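Local atomic coordinates of rhamnonate dehydratase (Gibberella zeae PH-1, PDB entry 3FXG), a protein that probably dehydrates L-rhamnonate to a 2-keto-3-deoxy sugar acid at a magnesium site, as a member of the enolase superfamily. Residues I130-I133 against S134-L138; W141-L144 against G145-N149; I295-V299 against M300-G304. All coordinates share one frame; numbering follows the deposited sequence.

Contact 1 (I130-I133 against S134-L138); sequences IAVI and SVIDL
I130 and S134 meet one turn apart on helix 128-148, and the carbonyl oxygen of I130 takes two hydrogen bonds from this one residue. The backbone N of S134 lies 2.9 Å from I130 O, while its hydroxyl OG lies 2.7 Å from the same oxygen and donates to it. The two donors reach I130 O from opposite faces of its carbonyl plane, OG tilted 34° out of it. The serine torsion explains this: chi1 of -60° puts OG beside the residue's own backbone N, from where it reaches back to I130 O. That same OG accepts a weak hydrogen bond from G303 N, which belongs to the loop before helix 305-316.

The other backbone bonds are of the regular helical kind: V135 N to A131 O and I136 N to V132 O each span 3.2 Å, and D137 N to I133 O spans 2.9 Å. D137 directs its carboxylate elsewhere, OD1 being bonded to T306 OG1.

Among the apolar groups, V132 and I136 run alongside one another, pointing the same way, with V132 CG1 4.1 Å from I136 CD1. I136 CG1 also lies 3.4 Å from V132 O. This flank faces helix 86-101, where V132 touches V93 and F97 and I136 touches L101; V135 meets A81 of strand 78-84.

I130 O is thus held by two donors of a single residue, and the buried hydroxyl that supplies one of them accepts, weakly, from G303 N, joining this helix of the N-terminal domain to a loop of the barrel domain.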
loop_
_atom_site.group_PDB
_atom_site.type_symbol
_atom_site.label_atom_id
_atom_site.label_comp_id
_atom_site.label_asym_id
_atom_site.label_seq_id
_atom_site.Cartn_x
_atom_site.Cartn_y
_atom_site.Cartn_z
ATOM N N ILE A 130 -12.224 29.335 14.893
ATOM C CA ILE A 130 -12.749 28.139 15.534
ATOM C C ILE A 130 -12.755 28.312 17.051
ATOM O O ILE A 130 -13.618 27.774 17.740
ATOM C CB ILE A 130 -11.917 26.893 15.142
ATOM C CG1 ILE A 130 -11.798 26.815 13.615
ATOM C CG2 ILE A 130 -12.583 25.630 15.665
ATOM C CD1 ILE A 130 -13.138 26.853 12.887
ATOM N N ALA A 131 -11.787 29.064 17.567
ATOM C CA ALA A 131 -11.730 29.324 18.997
ATOM C C ALA A 131 -12.978 30.136 19.381
ATOM O O ALA A 131 -13.564 29.931 20.446
ATOM C CB ALA A 131 -10.457 30.104 19.342
ATOM N N VAL A 132 -13.385 31.050 18.504
ATOM C CA VAL A 132 -14.566 31.877 18.761
ATOM C C VAL A 132 -15.803 30.988 18.833
ATOM O O VAL A 132 -16.608 31.083 19.764
ATOM C CB VAL A 132 -14.771 32.926 17.644
ATOM C CG1 VAL A 132 -16.051 33.713 17.894
ATOM C CG2 VAL A 132 -13.569 33.866 17.589
ATOM N N ILE A 133 -15.946 30.116 17.842
ATOM C CA ILE A 133 -17.078 29.208 17.803
ATOM C C ILE A 133 -17.089 28.326 19.050
ATOM O O ILE A 133 -18.147 28.048 19.608
ATOM C CB ILE A 133 -17.027 28.314 16.545
ATOM C CG1 ILE A 133 -17.176 29.184 15.290
ATOM C CG2 ILE A 133 -18.132 27.261 16.603
ATOM C CD1 ILE A 133 -17.024 28.420 13.985
ATOM N N SER A 134 -15.907 27.902 19.491
ATOM C CA SER A 134 -15.797 27.040 20.667
ATOM C C SER A 134 -16.381 27.679 21.921
ATOM O O SER A 134 -17.123 27.040 22.668
ATOM C CB SER A 134 -14.333 26.678 20.932
ATOM O OG SER A 134 -13.756 25.999 19.831
ATOM N N VAL A 135 -16.035 28.940 22.158
ATOM C CA VAL A 135 -16.524 29.641 23.338
ATOM C C VAL A 135 -18.034 29.860 23.276
ATOM O O VAL A 135 -18.723 29.782 24.294
ATOM C CB VAL A 135 -15.798 30.991 23.512
ATOM C CG1 VAL A 135 -16.343 31.727 24.724
ATOM C CG2 VAL A 135 -14.301 30.748 23.681
ATOM N N ILE A 136 -18.551 30.131 22.084
ATOM C CA ILE A 136 -19.987 30.335 21.927
ATOM C C ILE A 136 -20.714 29.028 22.236
ATOM O O ILE A 136 -21.737 29.021 22.926
ATOM C CB ILE A 136 -20.334 30.789 20.490
ATOM C CG1 ILE A 136 -19.816 32.212 20.261
ATOM C CG2 ILE A 136 -21.840 30.712 20.263
ATOM C CD1 ILE A 136 -19.949 32.699 18.819
ATOM N N ASP A 137 -20.176 27.924 21.726
ATOM C CA ASP A 137 -20.764 26.609 21.952
ATOM C C ASP A 137 -20.770 26.280 23.440
ATOM O O ASP A 137 -21.763 25.782 23.961
ATOM C CB ASP A 137 -19.978 25.534 21.193
ATOM C CG ASP A 137 -20.600 24.152 21.322
ATOM O OD1 ASP A 137 -21.700 23.933 20.768
ATOM O OD2 ASP A 137 -19.992 23.283 21.980
ATOM N N LEU A 138 -19.658 26.552 24.118
ATOM C CA LEU A 138 -19.557 26.281 25.549
ATOM C C LEU A 138 -20.572 27.125 26.323
ATOM O O LEU A 138 -21.162 26.657 27.296
ATOM C CB LEU A 138 -18.132 26.560 26.047
ATOM C CG LEU A 138 -17.066 25.555 25.580
ATOM C CD1 LEU A 138 -15.670 26.033 25.974
ATOM C CD2 LEU A 138 -17.353 24.190 26.196
#

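Contact 2 (W141-L144 against G145-N149); sequences WDLL and GKVRN
The last turns of helix 128-148, closed by a Schellman motif, carry an i to i+4 salt bridge between D142 and K146. K146 NZ lies 2.7 Å from D142 OD2, on the syn side of that oxygen and 22° out of the carboxylate plane. The lysine chain runs extended past CG, its CE 3.2 Å from D142 OD2; D142 CG, opposite its own backbone N (chi1 -173°), swings the carboxylate across to meet it. D142 OD1 accepts from F385 N, and OD2 also from F80 N, while K146 makes a cation-pi contact with F80.

Beside this pair L143 and V147 point the same way, L143 CD1 3.9 Å from V147 CG2. Backbone bonds continue to R148 N, 3.1 Å from L144 O. N149, with positive phi, then ends the helix, its N making a weak bond to K146 O at 3.2 Å. The R148 side chain extends to the second subunit, NE forming a salt bridge with E150 OE2 of that subunit.

A carboxylate gripped by a lysine and two backbone N-H groups should favour the charged form; through F80 N it joins the C-terminal part of the helix to strand 78-84, and through F385 N to a loop.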
loop_
_atom_site.group_PDB
_atom_site.type_symbol
_atom_site.label_atom_id
_atom_site.label_comp_id
_atom_site.label_asym_id
_atom_site.label_seq_id
_atom_site.Cartn_x
_atom_site.Cartn_y
_atom_site.Cartn_z
ATOM N N TRP A 141 -23.847 25.428 26.052
ATOM C CA TRP A 141 -23.974 24.292 26.957
ATOM C C TRP A 141 -24.187 24.748 28.394
ATOM O O TRP A 141 -24.959 24.135 29.127
ATOM C CB TRP A 141 -22.748 23.379 26.862
ATOM C CG TRP A 141 -22.825 22.445 25.682
ATOM C CD1 TRP A 141 -22.192 22.579 24.479
ATOM C CD2 TRP A 141 -23.611 21.252 25.592
ATOM N NE1 TRP A 141 -22.533 21.539 23.643
ATOM C CE2 TRP A 141 -23.404 20.711 24.302
ATOM C CE3 TRP A 141 -24.471 20.587 26.476
ATOM C CZ2 TRP A 141 -24.025 19.534 23.876
ATOM C CZ3 TRP A 141 -25.090 19.416 26.052
ATOM C CH2 TRP A 141 -24.862 18.902 24.761
ATOM N N ASP A 142 -23.511 25.825 28.789
ATOM C CA ASP A 142 -23.663 26.362 30.141
ATOM C C ASP A 142 -25.125 26.776 30.316
ATOM O O ASP A 142 -25.739 26.508 31.348
ATOM C CB ASP A 142 -22.738 27.575 30.334
ATOM C CG ASP A 142 -22.710 28.074 31.777
ATOM O OD1 ASP A 142 -22.421 27.270 32.692
ATOM O OD2 ASP A 142 -22.965 29.279 31.996
ATOM N N LEU A 143 -25.675 27.425 29.294
ATOM C CA LEU A 143 -27.065 27.869 29.312
ATOM C C LEU A 143 -28.025 26.683 29.418
ATOM O O LEU A 143 -28.986 26.716 30.189
ATOM C CB LEU A 143 -27.372 28.669 28.041
ATOM C CG LEU A 143 -28.833 29.038 27.767
ATOM C CD1 LEU A 143 -29.359 29.935 28.881
ATOM C CD2 LEU A 143 -28.933 29.740 26.418
ATOM N N LEU A 144 -27.767 25.635 28.639
ATOM C CA LEU A 144 -28.619 24.452 28.664
ATOM C C LEU A 144 -28.636 23.816 30.049
ATOM O O LEU A 144 -29.690 23.406 30.542
ATOM C CB LEU A 144 -28.147 23.427 27.625
ATOM C CG LEU A 144 -28.333 23.821 26.156
ATOM C CD1 LEU A 144 -27.762 22.733 25.255
ATOM C CD2 LEU A 144 -29.818 24.035 25.862
ATOM N N GLY A 145 -27.468 23.733 30.676
ATOM C CA GLY A 145 -27.396 23.152 32.003
ATOM C C GLY A 145 -28.152 23.995 33.015
ATOM O O GLY A 145 -28.817 23.464 33.905
ATOM N N LYS A 146 -28.060 25.315 32.877
ATOM C CA LYS A 146 -28.739 26.216 33.799
ATOM C C LYS A 146 -30.252 26.177 33.641
ATOM O O LYS A 146 -30.982 26.192 34.633
ATOM C CB LYS A 146 -28.203 27.642 33.626
ATOM C CG LYS A 146 -26.829 27.799 34.251
ATOM C CD LYS A 146 -26.154 29.108 33.909
ATOM C CE LYS A 146 -24.812 29.192 34.623
ATOM N NZ LYS A 146 -24.024 30.394 34.240
ATOM N N VAL A 147 -30.731 26.106 32.403
ATOM C CA VAL A 147 -32.168 26.046 32.175
ATOM C C VAL A 147 -32.759 24.763 32.761
ATOM O O VAL A 147 -33.827 24.789 33.372
ATOM C CB VAL A 147 -32.507 26.122 30.670
ATOM C CG1 VAL A 147 -34.004 25.897 30.457
ATOM C CG2 VAL A 147 -32.105 27.489 30.121
ATOM N N ARG A 148 -32.054 23.646 32.590
ATOM C CA ARG A 148 -32.521 22.361 33.106
ATOM C C ARG A 148 -32.102 22.113 34.549
ATOM O O ARG A 148 -32.512 21.127 35.157
ATOM C CB ARG A 148 -31.992 21.219 32.237
ATOM C CG ARG A 148 -32.572 21.203 30.838
ATOM C CD ARG A 148 -31.924 20.139 29.992
ATOM N NE ARG A 148 -32.545 20.059 28.676
ATOM C CZ ARG A 148 -31.881 19.774 27.564
ATOM N NH1 ARG A 148 -30.573 19.549 27.614
ATOM N NH2 ARG A 148 -32.521 19.714 26.407
ATOM N N ASN A 149 -31.281 23.005 35.089
ATOM C CA ASN A 149 -30.789 22.867 36.457
ATOM C C ASN A 149 -29.987 21.570 36.612
ATOM O O ASN A 149 -30.139 20.846 37.599
ATOM C CB ASN A 149 -31.950 22.874 37.456
ATOM C CG ASN A 149 -31.478 23.015 38.889
ATOM O OD1 ASN A 149 -32.112 22.510 39.819
ATOM N ND2 ASN A 149 -30.364 23.713 39.078
#

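Contact 3 (I295-V299 against M300-G304); sequences IQPDV and MWLGG
The D298 carboxylate lies flat over one face of the W301 indole, the two planes only 5° apart and OD2 3.5 Å above the ring plane, over its centre. D298 CG is 3.5 Å from W301 CD2, so the carboxylate carbon rests on the fused bond region. The indole also meets the rings of F84, H276 and H325, and its side chain is about 8 Å from the bound magnesium ion.

Each carboxylate oxygen has its own work. OD1 is met nearly along its C-O axis by M300 N at 2.8 Å, an Asx turn; with CG anti to the backbone N (chi1 -177°), OD1 is brought round to that amide. OD2 bonds H325 ND1 and Y28 OH. The backbone oxygen of D298 is gripped twice: W301 N, 2.9 Å from D298 O, comes from above the carbonyl plane, and L302 N, 3.0 Å from D298 O, arrives almost in line with the C=O.

The L302 side chain packs with CD1 3.7 Å from P297 CB, and its CD2 rests near V299 CA. G304, the N-cap of helix 305-316, brings its CA to 3.6 Å from V299 O. Further back, Q296 NE2 bonds OE1 of the metal ligand E248.

Stacking and bonds at both oxygens together fix the rotation of the D298 carboxylate. Its pairing with H325 is consistent with the His-Asp dyad of mandelate racemase relatives, and the carboxylate probably orients H325 by its bond to ND1.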
loop_
_atom_site.group_PDB
_atom_site.type_symbol
_atom_site.label_atom_id
_atom_site.label_comp_id
_atom_site.label_asym_id
_atom_site.label_seq_id
_atom_site.Cartn_x
_atom_site.Cartn_y
_atom_site.Cartn_z
ATOM N N ILE A 295 -4.798 11.682 21.863
ATOM C CA ILE A 295 -5.033 12.925 21.142
ATOM C C ILE A 295 -5.475 13.915 22.211
ATOM O O ILE A 295 -6.205 13.555 23.140
ATOM C CB ILE A 295 -6.078 12.772 20.009
ATOM C CG1 ILE A 295 -7.428 12.321 20.557
ATOM C CG2 ILE A 295 -5.548 11.781 18.975
ATOM C CD1 ILE A 295 -8.522 12.308 19.493
ATOM N N GLN A 296 -5.030 15.162 22.085
ATOM C CA GLN A 296 -5.293 16.163 23.112
ATOM C C GLN A 296 -5.862 17.503 22.660
ATOM O O GLN A 296 -5.175 18.525 22.703
ATOM C CB GLN A 296 -3.986 16.403 23.869
ATOM C CG GLN A 296 -3.313 15.106 24.319
ATOM C CD GLN A 296 -1.853 15.295 24.701
ATOM O OE1 GLN A 296 -1.029 15.702 23.877
ATOM N NE2 GLN A 296 -1.525 14.993 25.954
ATOM N N PRO A 297 -7.131 17.526 22.241
ATOM C CA PRO A 297 -7.711 18.796 21.803
ATOM C C PRO A 297 -7.981 19.714 22.986
ATOM O O PRO A 297 -8.116 19.249 24.120
ATOM C CB PRO A 297 -9.007 18.362 21.128
ATOM C CG PRO A 297 -9.419 17.189 21.950
ATOM C CD PRO A 297 -8.111 16.432 22.124
ATOM N N ASP A 298 -8.040 21.014 22.720
ATOM C CA ASP A 298 -8.364 21.991 23.753
ATOM C C ASP A 298 -9.823 22.316 23.446
ATOM O O ASP A 298 -10.145 22.735 22.335
ATOM C CB ASP A 298 -7.498 23.249 23.623
ATOM C CG ASP A 298 -7.762 24.250 24.733
ATOM O OD1 ASP A 298 -8.910 24.728 24.845
ATOM O OD2 ASP A 298 -6.825 24.557 25.501
ATOM N N VAL A 299 -10.704 22.100 24.418
ATOM C CA VAL A 299 -12.129 22.327 24.218
ATOM C C VAL A 299 -12.490 23.759 23.845
ATOM O O VAL A 299 -13.510 23.995 23.199
ATOM C CB VAL A 299 -12.940 21.915 25.465
ATOM C CG1 VAL A 299 -12.651 22.855 26.609
ATOM C CG2 VAL A 299 -14.425 21.899 25.136
HETATM N N MSE A 300 -11.660 24.714 24.249
HETATM C CA MSE A 300 -11.923 26.112 23.933
HETATM C C MSE A 300 -11.365 26.505 22.570
HETATM O O MSE A 300 -11.573 27.628 22.115
HETATM C CB MSE A 300 -11.319 27.024 25.008
HETATM C CG MSE A 300 -12.027 26.969 26.359
HETATM SE SE MSE A 300 -11.101 28.023 27.707
HETATM C CE MSE A 300 -9.703 26.764 28.097
ATOM N N TRP A 301 -10.673 25.579 21.908
ATOM C CA TRP A 301 -10.071 25.886 20.616
ATOM C C TRP A 301 -10.544 25.059 19.417
ATOM O O TRP A 301 -10.757 25.614 18.335
ATOM C CB TRP A 301 -8.542 25.758 20.697
ATOM C CG TRP A 301 -7.871 26.500 21.831
ATOM C CD1 TRP A 301 -8.414 27.475 22.619
ATOM C CD2 TRP A 301 -6.511 26.342 22.271
ATOM N NE1 TRP A 301 -7.479 27.936 23.519
ATOM C CE2 TRP A 301 -6.303 27.259 23.328
ATOM C CE3 TRP A 301 -5.449 25.515 21.875
ATOM C CZ2 TRP A 301 -5.074 27.374 23.994
ATOM C CZ3 TRP A 301 -4.226 25.626 22.538
ATOM C CH2 TRP A 301 -4.051 26.552 23.586
ATOM N N LEU A 302 -10.705 23.749 19.606
ATOM C CA LEU A 302 -11.070 22.841 18.510
ATOM C C LEU A 302 -12.421 23.029 17.829
ATOM O O LEU A 302 -12.602 22.585 16.691
ATOM C CB LEU A 302 -10.969 21.376 18.963
ATOM C CG LEU A 302 -12.277 20.718 19.430
ATOM C CD1 LEU A 302 -12.164 19.202 19.336
ATOM C CD2 LEU A 302 -12.598 21.160 20.847
ATOM N N GLY A 303 -13.366 23.658 18.519
ATOM C CA GLY A 303 -14.683 23.865 17.942
ATOM C C GLY A 303 -15.778 23.896 18.996
ATOM O O GLY A 303 -16.893 24.354 18.736
ATOM N N GLY A 304 -15.460 23.402 20.189
ATOM C CA GLY A 304 -16.429 23.393 21.269
ATOM C C GLY A 304 -16.751 21.995 21.763
ATOM O O GLY A 304 -16.223 21.009 21.250
#

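From the N terminus, contacts 1 and 2 come in series on helix 128-148 of the N-terminal domain, their centres about 17 Å apart; each spans successive helical turns and neither encloses the other. Contact 3 follows much later, in the loop between strand 294-295 and helix 305-316 of the barrel domain. It lies against contact 1, centres about 10 Å apart, with I130 CG2 packed near L302 O and S134 CB near M300 O. Contact 2 does not touch it, the nearest atoms being about 6 Å apart, though T306 just beyond the loop bonds W141. The helix thus spans from the seam with the barrel domain to the interface with the second subunit.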